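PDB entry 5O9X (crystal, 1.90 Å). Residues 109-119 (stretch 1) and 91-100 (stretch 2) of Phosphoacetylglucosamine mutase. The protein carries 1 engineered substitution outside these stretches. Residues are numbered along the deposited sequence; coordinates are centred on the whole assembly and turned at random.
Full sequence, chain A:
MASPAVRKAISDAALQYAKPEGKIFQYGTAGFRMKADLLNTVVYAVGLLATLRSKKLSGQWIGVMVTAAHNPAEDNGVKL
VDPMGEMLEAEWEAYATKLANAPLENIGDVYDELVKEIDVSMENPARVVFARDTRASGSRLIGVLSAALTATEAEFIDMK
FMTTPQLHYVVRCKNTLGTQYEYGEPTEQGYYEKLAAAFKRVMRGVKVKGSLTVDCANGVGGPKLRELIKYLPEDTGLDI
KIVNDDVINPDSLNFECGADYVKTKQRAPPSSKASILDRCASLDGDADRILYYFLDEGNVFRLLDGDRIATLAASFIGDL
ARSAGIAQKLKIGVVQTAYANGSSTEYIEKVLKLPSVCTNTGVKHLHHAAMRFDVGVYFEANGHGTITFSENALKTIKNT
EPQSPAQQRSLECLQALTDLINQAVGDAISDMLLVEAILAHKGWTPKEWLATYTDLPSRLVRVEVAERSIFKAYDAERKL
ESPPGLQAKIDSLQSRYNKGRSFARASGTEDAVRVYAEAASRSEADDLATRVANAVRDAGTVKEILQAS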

# COMPACT_ATOMS: atom_id res chain seq x y z
N ASP A 109 -21.76 -12.56 22.74
CA ASP A 109 -21.49 -14.00 22.78
C ASP A 109 -20.38 -14.37 21.84
O ASP A 109 -19.46 -15.12 22.21
CB ASP A 109 -22.77 -14.80 22.46
CG ASP A 109 -23.90 -14.58 23.51
OD1 ASP A 109 -23.64 -14.15 24.67
OD2 ASP A 109 -25.08 -14.80 23.18
N VAL A 110 -20.41 -13.81 20.61
CA VAL A 110 -19.32 -14.02 19.68
C VAL A 110 -18.01 -13.55 20.29
O VAL A 110 -17.01 -14.26 20.20
CB VAL A 110 -19.64 -13.40 18.30
CG1 VAL A 110 -18.45 -13.50 17.36
CG2 VAL A 110 -20.85 -14.13 17.70
N TYR A 111 -18.02 -12.39 20.96
CA TYR A 111 -16.83 -11.87 21.67
C TYR A 111 -16.27 -12.91 22.67
O TYR A 111 -15.07 -13.24 22.63
CB TYR A 111 -17.19 -10.58 22.39
CG TYR A 111 -16.05 -9.74 22.96
CD1 TYR A 111 -15.89 -9.58 24.37
CD2 TYR A 111 -15.17 -9.02 22.11
CE1 TYR A 111 -14.87 -8.77 24.90
CE2 TYR A 111 -14.17 -8.21 22.64
CZ TYR A 111 -14.01 -8.09 24.02
OH TYR A 111 -13.02 -7.29 24.52
N ASP A 112 -17.11 -13.42 23.57
CA ASP A 112 -16.67 -14.48 24.53
C ASP A 112 -16.23 -15.77 23.86
O ASP A 112 -15.22 -16.39 24.26
CB ASP A 112 -17.74 -14.76 25.60
CG ASP A 112 -17.79 -13.69 26.66
OD1 ASP A 112 -16.69 -13.32 27.20
OD2 ASP A 112 -18.92 -13.21 26.96
N GLU A 113 -16.93 -16.14 22.79
CA GLU A 113 -16.58 -17.32 22.01
C GLU A 113 -15.14 -17.12 21.52
O GLU A 113 -14.28 -18.02 21.64
CB GLU A 113 -17.58 -17.42 20.88
CG GLU A 113 -17.61 -18.68 20.06
CD GLU A 113 -18.51 -18.53 18.83
OE1 GLU A 113 -19.67 -18.01 18.93
OE2 GLU A 113 -18.04 -18.92 17.74
N LEU A 114 -14.83 -15.89 21.07
CA LEU A 114 -13.49 -15.57 20.61
C LEU A 114 -12.45 -15.58 21.68
O LEU A 114 -11.30 -16.04 21.42
CB LEU A 114 -13.43 -14.27 19.78
CG LEU A 114 -13.94 -14.42 18.35
CD1 LEU A 114 -14.08 -13.05 17.64
CD2 LEU A 114 -13.06 -15.36 17.53
N VAL A 115 -12.78 -15.07 22.87
CA VAL A 115 -11.74 -15.08 23.90
C VAL A 115 -11.27 -16.53 24.25
O VAL A 115 -10.06 -16.76 24.46
CB VAL A 115 -12.04 -14.17 25.14
CG1 VAL A 115 -13.15 -13.18 24.89
CG2 VAL A 115 -12.26 -14.93 26.44
N LYS A 116 -12.22 -17.48 24.25
CA LYS A 116 -11.98 -18.93 24.45
C LYS A 116 -11.15 -19.52 23.34
O LYS A 116 -10.15 -20.18 23.61
CB LYS A 116 -13.28 -19.74 24.56
CG LYS A 116 -13.78 -19.99 25.98
CD LYS A 116 -15.31 -19.95 26.03
CE LYS A 116 -15.86 -19.76 27.44
NZ LYS A 116 -16.29 -21.04 28.08
N GLU A 117 -11.56 -19.27 22.10
CA GLU A 117 -10.91 -19.86 20.96
C GLU A 117 -9.46 -19.30 20.82
O GLU A 117 -8.50 -20.06 20.63
CB GLU A 117 -11.76 -19.66 19.71
CG GLU A 117 -11.06 -20.09 18.41
CD GLU A 117 -11.91 -19.96 17.14
OE1 GLU A 117 -13.07 -19.43 17.19
OE2 GLU A 117 -11.40 -20.41 16.08
N ILE A 118 -9.31 -17.99 20.93
CA ILE A 118 -8.00 -17.34 20.78
C ILE A 118 -7.14 -17.63 22.07
O ILE A 118 -5.88 -17.59 22.06
CB ILE A 118 -8.14 -15.78 20.48
CG1 ILE A 118 -9.06 -15.51 19.24
CG2 ILE A 118 -6.76 -15.17 20.26
CD1 ILE A 118 -9.23 -14.03 18.87
N ASP A 119 -7.85 -17.91 23.16
CA ASP A 119 -7.28 -18.07 24.51
C ASP A 119 -6.59 -16.75 24.93
O ASP A 119 -5.37 -16.62 24.90
CB ASP A 119 -6.42 -19.34 24.63
CG ASP A 119 -5.77 -19.48 26.00
OD1 ASP A 119 -6.40 -19.05 26.99
OD2 ASP A 119 -4.62 -19.98 26.07
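Stretch 2 (91-100) EWEAYATKLA

Stretch 2 is helical and packs nearly antiparallel to the helix of stretch 1: the N-to-C directions differ by 159° and the axes approach to 10.1 Å. The register follows, with V110 opposite L99 (CA to CA 6.5 Å) and L114 opposite Y95 (CA to CA 7.5 Å).

V110 is a compact, branched residue that suits the narrower spacing here; its CG1 lies 3.8 Å from L99 CD2 and 3.7 Å from K98 CD. One turn on, E113 meets the tip of K98 in a salt bridge, E113 OE2 to K98 NZ at 2.9 Å, at the exposed margin. K98 is long enough to serve both environments: its side chain rests among V110, E113, L114 and E117 as a knob in a hole, while its ammonium reaches the carboxylate. Buried L114 fills the space against L99 and Y95 with its branched apolar end, CD1 lying 3.6 Å from L99 CG and CD2 3.6 Å from Y95 CD1, and also touches K98. Exposed E117 brings its OE2 to the edge of the Y95 ring, 3.9 Å from Y95 CE1, and its charge near K98. Last comes I118, whose apolar CD1 makes CH-pi contacts over a face of both the W92 six-membered ring and the Y95 ring, 3.9 Å from each centroid; its CG2 approaches W92 CZ2 at 3.5 Å. D119, with positive phi, is the first to leave helical phi/psi.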

# COMPACT_ATOMS: atom_id res chain seq x y z
N GLU A 91 -4.59 -15.03 10.00
CA GLU A 91 -5.52 -15.92 10.72
C GLU A 91 -6.64 -15.10 11.44
O GLU A 91 -7.76 -15.56 11.69
CB GLU A 91 -4.66 -16.77 11.69
CG GLU A 91 -5.40 -17.67 12.69
CD GLU A 91 -5.42 -19.17 12.33
OE1 GLU A 91 -4.58 -19.62 11.50
OE2 GLU A 91 -6.28 -19.92 12.88
N TRP A 92 -6.31 -13.86 11.76
CA TRP A 92 -7.20 -12.99 12.46
C TRP A 92 -8.20 -12.30 11.55
O TRP A 92 -9.20 -11.75 12.03
CB TRP A 92 -6.38 -11.97 13.25
CG TRP A 92 -5.86 -12.50 14.58
CD1 TRP A 92 -4.87 -13.48 14.82
CD2 TRP A 92 -6.27 -12.05 15.87
NE1 TRP A 92 -4.73 -13.68 16.19
CE2 TRP A 92 -5.53 -12.81 16.85
CE3 TRP A 92 -7.20 -11.10 16.31
CZ2 TRP A 92 -5.69 -12.59 18.23
CZ3 TRP A 92 -7.35 -10.90 17.68
CH2 TRP A 92 -6.60 -11.65 18.62
N GLU A 93 -8.02 -12.38 10.22
CA GLU A 93 -9.07 -11.83 9.32
C GLU A 93 -10.39 -12.63 9.50
O GLU A 93 -11.46 -12.02 9.51
CB GLU A 93 -8.62 -11.84 7.86
CG GLU A 93 -7.26 -11.15 7.65
CD GLU A 93 -6.77 -11.25 6.23
OE1 GLU A 93 -7.36 -12.04 5.45
OE2 GLU A 93 -5.85 -10.49 5.90
N ALA A 94 -10.30 -13.97 9.66
CA ALA A 94 -11.50 -14.77 9.99
C ALA A 94 -12.21 -14.35 11.26
O ALA A 94 -13.46 -14.37 11.31
CB ALA A 94 -11.20 -16.29 10.07
N TYR A 95 -11.46 -14.05 12.31
CA TYR A 95 -12.09 -13.57 13.53
C TYR A 95 -12.82 -12.23 13.27
O TYR A 95 -13.95 -12.01 13.75
CB TYR A 95 -11.07 -13.36 14.61
CG TYR A 95 -10.19 -14.55 14.93
CD1 TYR A 95 -10.70 -15.87 14.91
CD2 TYR A 95 -8.86 -14.35 15.32
CE1 TYR A 95 -9.89 -16.96 15.22
CE2 TYR A 95 -8.04 -15.43 15.65
CZ TYR A 95 -8.56 -16.73 15.62
OH TYR A 95 -7.73 -17.78 15.91
N ALA A 96 -12.16 -11.32 12.52
CA ALA A 96 -12.81 -10.02 12.26
C ALA A 96 -14.12 -10.25 11.56
O ALA A 96 -15.10 -9.59 11.85
CB ALA A 96 -11.91 -9.16 11.42
N THR A 97 -14.09 -11.16 10.57
CA THR A 97 -15.24 -11.40 9.72
C THR A 97 -16.37 -12.07 10.52
O THR A 97 -17.56 -11.82 10.26
CB THR A 97 -14.80 -12.28 8.53
OG1 THR A 97 -13.77 -11.62 7.83
CG2 THR A 97 -15.93 -12.64 7.57
N LYS A 98 -16.00 -12.85 11.55
CA LYS A 98 -17.04 -13.47 12.39
C LYS A 98 -17.71 -12.37 13.22
O LYS A 98 -18.92 -12.33 13.31
CB LYS A 98 -16.38 -14.53 13.26
CG LYS A 98 -17.32 -15.29 14.19
CD LYS A 98 -16.54 -15.91 15.35
CE LYS A 98 -15.81 -17.19 14.96
NZ LYS A 98 -16.70 -18.36 15.18
N LEU A 99 -16.93 -11.47 13.82
CA LEU A 99 -17.54 -10.41 14.57
C LEU A 99 -18.41 -9.51 13.68
O LEU A 99 -19.52 -9.11 14.06
CB LEU A 99 -16.51 -9.56 15.34
CG LEU A 99 -15.89 -10.15 16.59
CD1 LEU A 99 -14.59 -9.42 16.94
CD2 LEU A 99 -16.91 -10.07 17.75
N ALA A 100 -17.92 -9.23 12.47
CA ALA A 100 -18.64 -8.30 11.57
C ALA A 100 -19.94 -8.92 11.05
O ALA A 100 -20.88 -8.19 10.72
CB ALA A 100 -17.75 -7.90 10.41